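Local coordinates for bifunctional pinoresinol-lariciresinol reductase 1 (Thuja plicata, PDB 1QYD), which reduces pinoresinol to lariciresinol and lariciresinol to secoisolariciresinol in lignan biosynthesis, with NADPH as the hydride donor, at residues R19-N22 with A23-L27; D44-Q47 with M48-F52. One frame throughout, in Å; residues are numbered along the deposited sequence.

Contact 1. Residues R19-N22 with A23-L27; sequences RIVN and ASISL
Ser26 takes hold of the carbonyl oxygen of Asn22 twice, a clear instance of a helical serine turning its hydroxyl back on the preceding turn. Its OG donates to Asn22 O at 2.6 Å, and its backbone N donates to the same oxygen at 2.9 Å. The two donors come from opposite faces of the carbonyl plane, and together they grip the oxygen with two bonds. The hydroxyl gets there because chi1, at 51°, sets OG between the backbone N and the carbonyl carbon.

One face further round, Val21 and Ile25 lie side by side and point the same way, with CG1 of Val21 and CD1 of Ile25 4.2 Å apart. Val21 carries this methyl anti to its own N (chi1 -179°). CG1 of Ile25 also rests 3.5 Å from Val21 O, the acceptor of a weak, long bond from Ile25 N. Beneath these side chains runs the i to i+4 ladder: Ser24 N bonds to Ile20 O at 3.1 Å, and Ala23 N to Arg19 O. Leu27 is where helical geometry ends, although its N still bonds to Ala23 O.

Helix 17-26 is the first crossover of the Rossmann-type domain, joining strands 7-10 and 31-34. Val21 and Ser24 press on Ile9, Val21 also meets Val33, and Ser24 and Ile25 reach Thr31. Away from the sheet, Ile20 and Ala23 touch Ile205 of helix 197-207, and Arg19 lies against Glu197 while its NH2 bonds to Tyr15 O.

Contact 2. Residues D44-Q47 with M48-F52; sequences DKVQ and MLLYF
Lys45 and Leu49, one helical turn apart, show how the aliphatic part of a charged side chain can pack while its end serves elsewhere. The two cross at an angle, with CD of Lys45 3.6 Å from CD1 of Leu49 and CE a little farther off. Lys45 starts with CG anti to its backbone N (chi1 -173°), then bends at chi2 and chi4; its NZ is hydrogen-bonded to Glu38 O. Leu49 turns the other way at its first torsion, CG lying anti to the carbonyl carbon, which brings CD1 close to both Lys45 CD and Lys45 O. Cutting Leu49 back to an alanine would probably strip the lysine methylenes of this apolar neighbour and let the bent chain move more freely.

On another face, Val46 CG1 and Leu50 CD2 make a looser apolar contact at 4.2 Å. Met48 lays its CG 3.7 Å above the ring plane of Phe52, toward the rim. Beneath them, Leu49 N bonds to Lys45 O at 3.0 Å and Leu50 N to Val46 O at 2.7 Å.

Lys45 is inferred to bind NADP(+), consistent with its place beside Thr13 and Arg36. Helix 43-53 forms the crossover between strands 31-34 and 58-60, and Phe52 faces helix 17-26, touching Lys18.

In the fold
Contact 1 comes first along the chain, on helix 17-26, and contact 2 follows on helix 43-53, with strand 31-34 between them. Their centres are about 15 Å apart, yet the helices meet directly: Val21 CG1 packs against Phe52 CE2 at 3.4 Å, and Ile25 CD1 comes near Phe52 O. The two consecutive beta-alpha-beta units share strand 31-34 in a parallel sheet of order 3-2-1-4-5, as expected of a Rossmann-type NADP-binding fold. The glycine-rich turn before contact 1 and Lys45 in contact 2 are both inferred to bind NADP(+), consistent with the two helices lying beside the inferred cofactor site.

Contact 1. Residues R19-N22 with A23-L27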
# COMPACT_ATOMS: atom_id res chain seq x y z
N ARG A 19 -8.43 -22.69 -9.55
CA ARG A 19 -8.16 -23.27 -10.85
C ARG A 19 -6.88 -24.04 -10.89
O ARG A 19 -6.81 -25.10 -11.52
CB ARG A 19 -8.09 -22.20 -11.88
CG ARG A 19 -9.50 -21.90 -12.33
CD ARG A 19 -10.35 -21.00 -11.46
NE ARG A 19 -11.61 -20.95 -12.15
CZ ARG A 19 -12.57 -20.05 -11.91
NH1 ARG A 19 -13.68 -20.13 -12.64
NH2 ARG A 19 -12.46 -19.10 -10.98
N ILE A 20 -5.87 -23.44 -10.24
CA ILE A 20 -4.56 -24.01 -9.98
C ILE A 20 -4.80 -25.23 -9.09
O ILE A 20 -4.48 -26.33 -9.52
CB ILE A 20 -3.68 -22.95 -9.29
CG1 ILE A 20 -3.47 -21.76 -10.18
CG2 ILE A 20 -2.31 -23.53 -8.98
CD1 ILE A 20 -3.00 -20.53 -9.44
N VAL A 21 -5.43 -25.09 -7.90
CA VAL A 21 -5.79 -26.20 -7.02
C VAL A 21 -6.49 -27.37 -7.71
O VAL A 21 -5.97 -28.48 -7.60
CB VAL A 21 -6.72 -25.71 -5.85
CG1 VAL A 21 -7.05 -26.88 -4.94
CG2 VAL A 21 -6.03 -24.72 -4.96
N ASN A 22 -7.61 -27.24 -8.44
CA ASN A 22 -8.17 -28.45 -9.03
C ASN A 22 -7.29 -28.99 -10.14
O ASN A 22 -7.34 -30.18 -10.45
CB ASN A 22 -9.58 -28.22 -9.59
CG ASN A 22 -10.41 -29.52 -9.46
OD1 ASN A 22 -10.10 -30.59 -10.00
ND2 ASN A 22 -11.51 -29.46 -8.71
N ALA A 23 -6.42 -28.18 -10.74
CA ALA A 23 -5.50 -28.66 -11.75
C ALA A 23 -4.51 -29.65 -11.15
O ALA A 23 -4.32 -30.73 -11.70
CB ALA A 23 -4.71 -27.50 -12.35
N SER A 24 -3.90 -29.29 -10.00
CA SER A 24 -3.01 -30.13 -9.22
C SER A 24 -3.57 -31.52 -9.00
O SER A 24 -3.04 -32.54 -9.44
CB SER A 24 -2.80 -29.49 -7.90
OG SER A 24 -1.75 -28.57 -7.81
N ILE A 25 -4.74 -31.51 -8.36
CA ILE A 25 -5.44 -32.73 -8.01
C ILE A 25 -5.70 -33.48 -9.31
O ILE A 25 -5.06 -34.51 -9.49
CB ILE A 25 -6.70 -32.30 -7.17
CG1 ILE A 25 -6.24 -31.55 -5.91
CG2 ILE A 25 -7.46 -33.49 -6.65
CD1 ILE A 25 -7.36 -31.06 -4.94
N SER A 26 -6.42 -32.97 -10.32
CA SER A 26 -6.65 -33.71 -11.57
C SER A 26 -5.45 -34.09 -12.46
O SER A 26 -5.61 -34.97 -13.31
CB SER A 26 -7.68 -32.95 -12.45
OG SER A 26 -7.37 -31.58 -12.65
N LEU A 27 -4.26 -33.47 -12.33
CA LEU A 27 -3.09 -33.87 -13.11
C LEU A 27 -2.12 -34.68 -12.27
O LEU A 27 -0.92 -34.67 -12.53
CB LEU A 27 -2.34 -32.66 -13.65
CG LEU A 27 -2.96 -31.91 -14.78
CD1 LEU A 27 -2.15 -30.67 -15.07
CD2 LEU A 27 -3.08 -32.84 -15.98

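Contact 2. Residues D44-Q47 with M48-F52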
# COMPACT_ATOMS: atom_id res chain seq x y z
N ASP A 44 -17.87 -19.77 2.98
CA ASP A 44 -17.64 -19.91 1.56
C ASP A 44 -16.27 -20.45 1.21
O ASP A 44 -16.10 -21.40 0.43
CB ASP A 44 -17.87 -18.55 0.91
CG ASP A 44 -19.24 -17.92 1.18
OD1 ASP A 44 -19.35 -17.09 2.09
OD2 ASP A 44 -20.19 -18.26 0.46
N LYS A 45 -15.30 -19.78 1.83
CA LYS A 45 -13.91 -20.17 1.81
C LYS A 45 -13.79 -21.57 2.44
O LYS A 45 -13.23 -22.48 1.83
CB LYS A 45 -13.19 -19.08 2.57
CG LYS A 45 -11.67 -19.04 2.65
CD LYS A 45 -11.06 -19.76 3.87
CE LYS A 45 -9.57 -19.43 4.07
NZ LYS A 45 -9.38 -18.00 4.25
N VAL A 46 -14.41 -21.82 3.61
CA VAL A 46 -14.29 -23.11 4.28
C VAL A 46 -14.86 -24.27 3.47
O VAL A 46 -14.18 -25.28 3.30
CB VAL A 46 -14.95 -23.02 5.70
CG1 VAL A 46 -15.04 -24.37 6.39
CG2 VAL A 46 -14.08 -22.10 6.58
N GLN A 47 -16.06 -24.13 2.90
CA GLN A 47 -16.73 -25.24 2.21
C GLN A 47 -16.07 -25.66 0.94
O GLN A 47 -16.32 -26.75 0.44
CB GLN A 47 -18.20 -24.89 1.91
CG GLN A 47 -19.17 -24.97 3.11
CD GLN A 47 -20.52 -24.27 2.96
OE1 GLN A 47 -21.52 -24.66 3.57
NE2 GLN A 47 -20.59 -23.18 2.19
N MET A 48 -15.22 -24.74 0.46
CA MET A 48 -14.42 -24.92 -0.73
C MET A 48 -13.22 -25.67 -0.24
O MET A 48 -12.83 -26.64 -0.87
CB MET A 48 -14.00 -23.59 -1.29
CG MET A 48 -13.31 -23.63 -2.65
SD MET A 48 -14.12 -24.68 -3.90
CE MET A 48 -15.01 -23.51 -4.91
N LEU A 49 -12.58 -25.25 0.85
CA LEU A 49 -11.51 -26.05 1.44
C LEU A 49 -11.98 -27.47 1.72
O LEU A 49 -11.35 -28.44 1.28
CB LEU A 49 -11.08 -25.39 2.71
CG LEU A 49 -10.36 -24.10 2.52
CD1 LEU A 49 -10.37 -23.34 3.81
CD2 LEU A 49 -8.98 -24.37 2.04
N LEU A 50 -13.13 -27.63 2.39
CA LEU A 50 -13.74 -28.95 2.55
C LEU A 50 -13.98 -29.70 1.24
O LEU A 50 -13.79 -30.92 1.13
CB LEU A 50 -15.05 -28.78 3.29
CG LEU A 50 -15.11 -28.96 4.80
CD1 LEU A 50 -13.85 -28.52 5.56
CD2 LEU A 50 -16.35 -28.21 5.19
N TYR A 51 -14.38 -28.91 0.24
CA TYR A 51 -14.55 -29.42 -1.11
C TYR A 51 -13.20 -29.85 -1.64
O TYR A 51 -13.10 -30.96 -2.14
CB TYR A 51 -15.15 -28.38 -2.10
CG TYR A 51 -15.27 -29.04 -3.46
CD1 TYR A 51 -15.94 -30.28 -3.59
CD2 TYR A 51 -14.58 -28.50 -4.55
CE1 TYR A 51 -15.90 -30.99 -4.79
CE2 TYR A 51 -14.54 -29.20 -5.76
CZ TYR A 51 -15.19 -30.44 -5.87
OH TYR A 51 -15.07 -31.17 -7.04
N PHE A 52 -12.17 -29.01 -1.55
CA PHE A 52 -10.83 -29.35 -1.94
C PHE A 52 -10.40 -30.61 -1.21
O PHE A 52 -9.96 -31.56 -1.84
CB PHE A 52 -9.89 -28.21 -1.59
CG PHE A 52 -9.98 -26.98 -2.46
CD1 PHE A 52 -9.67 -25.75 -1.89
CD2 PHE A 52 -10.27 -27.06 -3.82
CE1 PHE A 52 -9.64 -24.61 -2.68
CE2 PHE A 52 -10.24 -25.91 -4.62
CZ PHE A 52 -9.92 -24.69 -4.04